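Local coordinates for protein blue-light receptor of the BLUF-family (Rhodobacter sphaeroides, PDB 2BYC) that binds flavin mononucleotide and probably serves as a blue-light photoreceptor in bacterial signalling, at residues V24-A29 against D71-E76; R88-W93 against E123-I128. One frame throughout, in Å; residues are numbered along the deposited sequence.

Contact 1: V24-A29 against D71-E76. With FMN (flavin mononucleotide), chain C.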
loop_
_atom_site.group_PDB
_atom_site.type_symbol
_atom_site.label_atom_id
_atom_site.label_comp_id
_atom_site.label_asym_id
_atom_site.label_seq_id
_atom_site.Cartn_x
_atom_site.Cartn_y
_atom_site.Cartn_z
ATOM N N VAL A 24 6.837 5.129 11.792
ATOM C CA VAL A 24 6.644 4.198 12.931
ATOM C C VAL A 24 5.212 4.251 13.489
ATOM O O VAL A 24 4.597 3.202 13.742
ATOM C CB VAL A 24 7.720 4.464 14.063
ATOM C CG1 VAL A 24 7.410 3.725 15.345
ATOM C CG2 VAL A 24 9.083 4.031 13.590
ATOM N N GLN A 25 4.672 5.443 13.663
ATOM C CA GLN A 25 3.293 5.544 14.166
ATOM C C GLN A 25 2.301 5.005 13.138
ATOM O O GLN A 25 1.307 4.407 13.480
ATOM C CB GLN A 25 2.919 7.002 14.444
ATOM C CG GLN A 25 3.754 7.736 15.528
ATOM C CD GLN A 25 3.544 9.325 15.627
ATOM O OE1 GLN A 25 2.563 9.809 16.259
ATOM N NE2 GLN A 25 4.506 10.107 15.092
ATOM N N ILE A 26 2.553 5.234 11.851
ATOM C CA ILE A 26 1.664 4.712 10.841
ATOM C C ILE A 26 1.712 3.225 10.864
ATOM O O ILE A 26 0.701 2.603 10.663
ATOM C CB ILE A 26 2.003 5.218 9.452
ATOM C CG1 ILE A 26 1.683 6.725 9.386
ATOM C CG2 ILE A 26 1.292 4.355 8.449
ATOM C CD1 ILE A 26 2.148 7.424 8.167
ATOM N N MET A 27 2.883 2.608 11.029
ATOM C CA MET A 27 2.908 1.112 10.961
ATOM C C MET A 27 2.328 0.510 12.165
ATOM O O MET A 27 1.768 -0.596 12.103
ATOM C CB MET A 27 4.324 0.573 10.739
ATOM C CG MET A 27 4.952 0.988 9.409
ATOM S SD MET A 27 3.972 0.601 7.984
ATOM C CE MET A 27 4.133 -1.139 8.015
ATOM N N ARG A 28 2.513 1.185 13.289
ATOM C CA ARG A 28 2.013 0.686 14.542
ATOM C C ARG A 28 0.482 0.684 14.474
ATOM O O ARG A 28 -0.147 -0.341 14.711
ATOM C CB ARG A 28 2.471 1.587 15.644
ATOM C CG ARG A 28 2.019 1.180 17.016
ATOM C CD ARG A 28 2.563 2.222 17.972
ATOM N NE ARG A 28 2.430 1.715 19.323
ATOM C CZ ARG A 28 3.162 2.116 20.365
ATOM N NH1 ARG A 28 4.106 3.065 20.226
ATOM N NH2 ARG A 28 2.942 1.555 21.558
ATOM N N ALA A 29 -0.084 1.833 14.113
ATOM C CA ALA A 29 -1.510 2.003 13.902
ATOM C C ALA A 29 -2.125 1.011 12.967
ATOM O O ALA A 29 -3.149 0.459 13.274
ATOM C CB ALA A 29 -1.806 3.413 13.397
ATOM N N ASP A 71 -5.911 11.735 6.771
ATOM C CA ASP A 71 -4.595 11.867 7.385
ATOM C C ASP A 71 -3.702 13.015 6.870
ATOM O O ASP A 71 -3.423 13.161 5.682
ATOM C CB ASP A 71 -3.904 10.515 7.421
ATOM C CG ASP A 71 -2.693 10.502 8.349
ATOM O OD1 ASP A 71 -1.909 11.457 8.326
ATOM O OD2 ASP A 71 -2.507 9.537 9.104
ATOM N N PRO A 72 -3.276 13.887 7.784
ATOM C CA PRO A 72 -2.526 15.045 7.324
ATOM C C PRO A 72 -1.103 14.745 6.835
ATOM O O PRO A 72 -0.456 15.654 6.321
ATOM C CB PRO A 72 -2.468 15.925 8.557
ATOM C CG PRO A 72 -3.539 15.340 9.527
ATOM C CD PRO A 72 -3.558 13.913 9.233
ATOM N N ARG A 73 -0.609 13.513 7.008
ATOM C CA ARG A 73 0.793 13.227 6.737
ATOM C C ARG A 73 1.012 12.926 5.276
ATOM O O ARG A 73 2.118 12.509 4.874
ATOM C CB ARG A 73 1.302 12.118 7.660
ATOM C CG ARG A 73 1.261 12.502 9.178
ATOM C CD ARG A 73 1.563 11.328 10.047
ATOM N NE ARG A 73 0.354 10.557 10.256
ATOM C CZ ARG A 73 0.268 9.491 11.031
ATOM N NH1 ARG A 73 1.336 9.043 11.722
ATOM N NH2 ARG A 73 -0.879 8.828 11.079
ATOM N N HIS A 74 -0.028 13.119 4.466
ATOM C CA HIS A 74 0.125 13.048 2.988
ATOM C C HIS A 74 -0.913 13.901 2.316
ATOM O O HIS A 74 -1.897 14.183 2.929
ATOM C CB HIS A 74 0.096 11.602 2.424
ATOM C CG HIS A 74 -1.159 10.813 2.703
ATOM N ND1 HIS A 74 -1.405 9.596 2.094
ATOM C CD2 HIS A 74 -2.213 11.025 3.522
ATOM C CE1 HIS A 74 -2.544 9.089 2.535
ATOM N NE2 HIS A 74 -3.058 9.932 3.402
ATOM N N GLN A 75 -0.699 14.255 1.054
ATOM C CA GLN A 75 -1.615 15.117 0.319
ATOM C C GLN A 75 -1.743 14.675 -1.103
ATOM O O GLN A 75 -0.998 13.813 -1.539
ATOM C CB GLN A 75 -1.073 16.557 0.259
ATOM C CG GLN A 75 0.425 16.632 0.106
ATOM C CD GLN A 75 1.034 18.015 0.457
ATOM O OE1 GLN A 75 0.465 18.810 1.233
ATOM N NE2 GLN A 75 2.197 18.303 -0.135
ATOM N N GLU A 76 -2.672 15.319 -1.817
ATOM C CA GLU A 76 -2.921 15.056 -3.210
ATOM C C GLU A 76 -3.185 13.566 -3.398
ATOM O O GLU A 76 -2.582 12.927 -4.221
ATOM C CB GLU A 76 -1.701 15.431 -4.024
ATOM C CG GLU A 76 -1.328 16.926 -3.929
ATOM C CD GLU A 76 -0.061 17.244 -4.717
ATOM O OE1 GLU A 76 0.145 16.642 -5.823
ATOM O OE2 GLU A 76 0.743 18.086 -4.225
HETATM N N1 FMN C . -3.827 3.309 9.177
HETATM C C2 FMN C . -4.274 2.007 9.158
HETATM O O2 FMN C . -4.946 1.562 10.119
HETATM N N3 FMN C . -3.997 1.181 8.120
HETATM C C4 FMN C . -3.238 1.683 7.122
HETATM O O4 FMN C . -3.036 0.995 6.173
HETATM C C4A FMN C . -2.772 3.001 7.120
HETATM N N5 FMN C . -2.000 3.469 6.069
HETATM C C5A FMN C . -1.595 4.811 6.015
HETATM C C6 FMN C . -0.862 5.293 4.953
HETATM C C7 FMN C . -0.382 6.610 4.899
HETATM C C7M FMN C . 0.295 7.153 3.634
HETATM C C8 FMN C . -0.693 7.454 5.945
HETATM C C8M FMN C . -0.279 8.916 5.945
HETATM C C9 FMN C . -1.445 6.986 7.021
HETATM C C9A FMN C . -1.905 5.634 7.051
HETATM N N10 FMN C . -2.654 5.135 8.141
HETATM C C10 FMN C . -3.095 3.817 8.143
HETATM C "C1'" FMN C . -2.749 5.870 9.435
HETATM C "C2'" FMN C . -4.227 6.164 9.531
HETATM O "O2'" FMN C . -4.329 7.350 8.796
HETATM C "C3'" FMN C . -4.797 6.317 10.952
HETATM O "O3'" FMN C . -4.355 7.528 11.478
HETATM C "C4'" FMN C . -4.468 5.219 11.950
HETATM O "O4'" FMN C . -5.116 3.960 11.669
HETATM C "C5'" FMN C . -4.946 5.652 13.339
HETATM O "O5'" FMN C . -3.953 6.138 14.244
HETATM P P FMN C . -4.480 6.217 15.757
HETATM O O1P FMN C . -3.355 6.605 16.729
HETATM O O2P FMN C . -5.552 7.299 15.718
HETATM O O3P FMN C . -5.028 4.828 15.972
#
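Ile26 holds CG2 anti to its backbone N and CG1 beside it (chi1 -69°), while Arg73 bends at chi3 (-84°); the two side chains thereby meet from opposite directions. Ile26 CG1 lies over one face of the guanidinium, displaced toward its rim, at 3.3 Å from Arg73 NH1. Gln25 CB touches the same nitrogen from the edge, near the guanidinium plane. The CG2 branch of Ile26 and CD1, the end of its CG1 branch, lie against the benzenoid end of the isoalloxazine, Ile26 CG2 3.7 Å from FMN C9A and CD1 3.6 Å from FMN C8. Arg73 grips Asp71 side-on: Arg73 NH2 reaches Asp71 OD2 at 2.7 Å and NE reaches OD1 at 3.1 Å, each oxygen using its syn lone pair. OD1 also accepts the backbone N of Arg73, closing an Asx turn, and Asp71 OD2 takes a hydrogen bond from the ribityl FMN O2' at 2.9 Å. Were Asp71 replaced by an alanine, the guanidinium would probably lose its countercharge and become freer to turn, and the ribityl hydroxyl would lose this acceptor. The C8 methyl of the flavin rests over the centre of the His74 ring, which is hydrogen-bonded through ND1 to Ser12 OG and through NE2 to Ile68 O. The contact thus joins helix 19-37 to the turn between helix 58-69 and strand 74-75, paired with strand 5-14, the flavin lying between the two helices as in other BLUF domains.

Contact 2: R88-W93 against E123-I128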
loop_
_atom_site.group_PDB
_atom_site.type_symbol
_atom_site.label_atom_id
_atom_site.label_comp_id
_atom_site.label_asym_id
_atom_site.label_seq_id
_atom_site.Cartn_x
_atom_site.Cartn_y
_atom_site.Cartn_z
ATOM N N ARG A 88 -6.265 -12.527 -2.226
ATOM C CA ARG A 88 -5.200 -11.571 -1.839
ATOM C C ARG A 88 -3.851 -11.745 -2.551
ATOM O O ARG A 88 -3.358 -12.857 -2.789
ATOM C CB ARG A 88 -4.991 -11.606 -0.318
ATOM C CG ARG A 88 -6.206 -11.232 0.478
ATOM C CD ARG A 88 -5.910 -11.255 1.940
ATOM N NE ARG A 88 -7.168 -11.130 2.649
ATOM C CZ ARG A 88 -7.629 -10.010 3.174
ATOM N NH1 ARG A 88 -6.934 -8.892 3.077
ATOM N NH2 ARG A 88 -8.767 -10.016 3.806
ATOM N N ARG A 89 -3.230 -10.618 -2.864
ATOM C CA ARG A 89 -1.861 -10.589 -3.394
ATOM C C ARG A 89 -0.825 -10.610 -2.244
ATOM O O ARG A 89 0.240 -11.168 -2.410
ATOM C CB ARG A 89 -1.700 -9.348 -4.285
ATOM C CG ARG A 89 -2.954 -9.051 -5.165
ATOM C CD ARG A 89 -3.135 -7.501 -5.599
ATOM N NE ARG A 89 -4.052 -7.357 -6.788
ATOM C CZ ARG A 89 -3.698 -7.747 -8.000
ATOM N NH1 ARG A 89 -2.472 -8.266 -8.176
ATOM N NH2 ARG A 89 -4.547 -7.654 -9.031
ATOM N N PHE A 90 -1.131 -9.985 -1.101
ATOM C CA PHE A 90 -0.232 -9.925 0.051
ATOM C C PHE A 90 -0.917 -10.454 1.301
ATOM O O PHE A 90 -1.034 -9.751 2.301
ATOM C CB PHE A 90 0.247 -8.456 0.313
ATOM C CG PHE A 90 0.617 -7.765 -0.929
ATOM C CD1 PHE A 90 -0.338 -6.997 -1.620
ATOM C CD2 PHE A 90 1.873 -8.029 -1.541
ATOM C CE1 PHE A 90 -0.046 -6.380 -2.839
ATOM C CE2 PHE A 90 2.187 -7.444 -2.787
ATOM C CZ PHE A 90 1.218 -6.606 -3.427
ATOM N N PRO A 91 -1.342 -11.720 1.263
ATOM C CA PRO A 91 -2.115 -12.228 2.368
ATOM C C PRO A 91 -1.352 -12.245 3.692
ATOM O O PRO A 91 -1.968 -12.183 4.792
ATOM C CB PRO A 91 -2.504 -13.658 1.888
ATOM C CG PRO A 91 -1.487 -14.012 0.884
ATOM C CD PRO A 91 -1.202 -12.718 0.191
ATOM N N ASP A 92 -0.034 -12.266 3.634
ATOM C CA ASP A 92 0.674 -12.494 4.855
ATOM C C ASP A 92 0.901 -11.208 5.629
ATOM O O ASP A 92 1.405 -11.256 6.746
ATOM C CB ASP A 92 2.000 -13.239 4.593
ATOM C CG ASP A 92 1.789 -14.567 3.885
ATOM O OD1 ASP A 92 0.721 -15.191 4.099
ATOM O OD2 ASP A 92 2.676 -14.978 3.086
ATOM N N TRP A 93 0.553 -10.066 5.047
ATOM C CA TRP A 93 0.944 -8.749 5.604
ATOM C C TRP A 93 -0.232 -7.840 5.749
ATOM O O TRP A 93 -0.872 -7.446 4.774
ATOM C CB TRP A 93 1.990 -8.039 4.759
ATOM C CG TRP A 93 3.136 -8.884 4.375
ATOM C CD1 TRP A 93 3.218 -9.727 3.300
ATOM C CD2 TRP A 93 4.374 -8.996 5.078
ATOM N NE1 TRP A 93 4.438 -10.351 3.300
ATOM C CE2 TRP A 93 5.172 -9.902 4.370
ATOM C CE3 TRP A 93 4.892 -8.394 6.229
ATOM C CZ2 TRP A 93 6.469 -10.199 4.738
ATOM C CZ3 TRP A 93 6.211 -8.721 6.625
ATOM C CH2 TRP A 93 6.965 -9.617 5.874
ATOM N N GLU A 123 3.285 -4.051 -12.230
ATOM C CA GLU A 123 4.713 -4.347 -12.097
ATOM C C GLU A 123 5.153 -4.336 -10.676
ATOM O O GLU A 123 5.834 -5.255 -10.261
ATOM C CB GLU A 123 5.544 -3.294 -12.827
ATOM C CG GLU A 123 7.067 -3.547 -12.755
ATOM C CD GLU A 123 7.609 -4.233 -14.009
ATOM O OE1 GLU A 123 8.859 -4.327 -14.157
ATOM O OE2 GLU A 123 6.780 -4.653 -14.855
ATOM N N LEU A 124 4.792 -3.274 -9.949
ATOM C CA LEU A 124 5.091 -3.175 -8.522
ATOM C C LEU A 124 4.509 -4.375 -7.811
ATOM O O LEU A 124 5.198 -5.034 -7.038
ATOM C CB LEU A 124 4.567 -1.853 -7.942
ATOM C CG LEU A 124 5.420 -0.605 -8.292
ATOM C CD1 LEU A 124 4.615 0.638 -7.976
ATOM C CD2 LEU A 124 6.831 -0.547 -7.594
ATOM N N HIS A 125 3.266 -4.704 -8.129
ATOM C CA HIS A 125 2.612 -5.836 -7.464
ATOM C C HIS A 125 3.351 -7.165 -7.728
ATOM O O HIS A 125 3.526 -7.986 -6.862
ATOM C CB HIS A 125 1.151 -5.967 -7.914
ATOM C CG HIS A 125 0.209 -4.954 -7.332
ATOM N ND1 HIS A 125 0.497 -4.180 -6.225
ATOM C CD2 HIS A 125 -1.044 -4.621 -7.700
ATOM C CE1 HIS A 125 -0.535 -3.410 -5.951
ATOM N NE2 HIS A 125 -1.491 -3.668 -6.822
ATOM N N ARG A 126 3.745 -7.352 -8.961
ATOM C CA ARG A 126 4.419 -8.538 -9.406
ATOM C C ARG A 126 5.774 -8.681 -8.733
ATOM O O ARG A 126 6.117 -9.717 -8.199
ATOM C CB ARG A 126 4.605 -8.420 -10.924
ATOM C CG ARG A 126 5.172 -9.623 -11.628
ATOM C CD ARG A 126 5.423 -9.341 -13.111
ATOM N NE ARG A 126 6.765 -8.842 -13.291
ATOM C CZ ARG A 126 7.051 -7.737 -13.960
ATOM N NH1 ARG A 126 6.071 -7.039 -14.549
ATOM N NH2 ARG A 126 8.323 -7.332 -14.035
ATOM N N THR A 127 6.567 -7.642 -8.760
ATOM C CA THR A 127 7.899 -7.814 -8.286
ATOM C C THR A 127 7.937 -7.874 -6.781
ATOM O O THR A 127 8.709 -8.635 -6.193
ATOM C CB THR A 127 8.825 -6.721 -8.852
ATOM O OG1 THR A 127 8.584 -5.478 -8.204
ATOM C CG2 THR A 127 8.591 -6.547 -10.331
ATOM N N ILE A 128 7.142 -7.036 -6.125
ATOM C CA ILE A 128 7.008 -7.125 -4.653
ATOM C C ILE A 128 6.423 -8.459 -4.154
ATOM O O ILE A 128 7.050 -9.125 -3.315
ATOM C CB ILE A 128 6.241 -5.910 -4.041
ATOM C CG1 ILE A 128 6.919 -4.629 -4.596
ATOM C CG2 ILE A 128 6.314 -6.043 -2.533
ATOM C CD1 ILE A 128 6.234 -3.282 -4.236
#
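Phe90 and His125 carry most of this contact, meeting as an offset edge-to-face aromatic pair. The edge of the phenyl ring, led by Phe90 CZ, is directed toward the face of the imidazole, with the centroids 5.7 Å apart and the planes inclined at 65°. Arg89 completes the trio: its chain, extended from CG to NE, runs past His125 and sets CD over one face of the imidazole, off its centre. The guanidinium follows at only 26° to the imidazole plane, and the imidazole meets one of its faces toward the rim. Arg89 CB also covers one face of the Phe90 ring near its rim, which probably limits how far that ring can swing. Further along the helix, Ile128 adds an apolar touch, its CG2 lying 4.4 Å from Phe90 CE2. The polar cost falls on Arg89 NE, which the contact buries and which has no partner in the model, whereas Arg89 NH2 forms a salt bridge with Glu83. Glu55 holds the loop, its carboxylate accepting hydrogen bonds from the backbone N of both Arg89 and Phe90. Loop 88-93, between strands 77-84 and 96-98, thereby packs against helix 120-131 over the sheet: Phe90 rests on Ile42 and Thr53, His125 on Thr9 and Thr53, and Ile128 on Ile42 and Leu44.

Overall arrangement
Both segments of contact 1 precede those of contact 2 along the chain, and the two contacts lie on opposite sides of its centre, their own centres 21 Å apart and their nearest atoms about 8 Å apart without touching. The mixed beta sheet stands between them. Helix 19-37 in contact 1 packs with the flavin on one face, and helix 120-131 in contact 2 covers the other. Strand 5-14 is common ground: it pairs with strand 74-75 of contact 1 and supports Arg89 and His125 of contact 2. Gln52, which binds the flavin, lies about 6 Å from Ile26 and about 9 Å from His125 between side chains, so changes at the flavin could plausibly reach the C-terminal helix through the sheet.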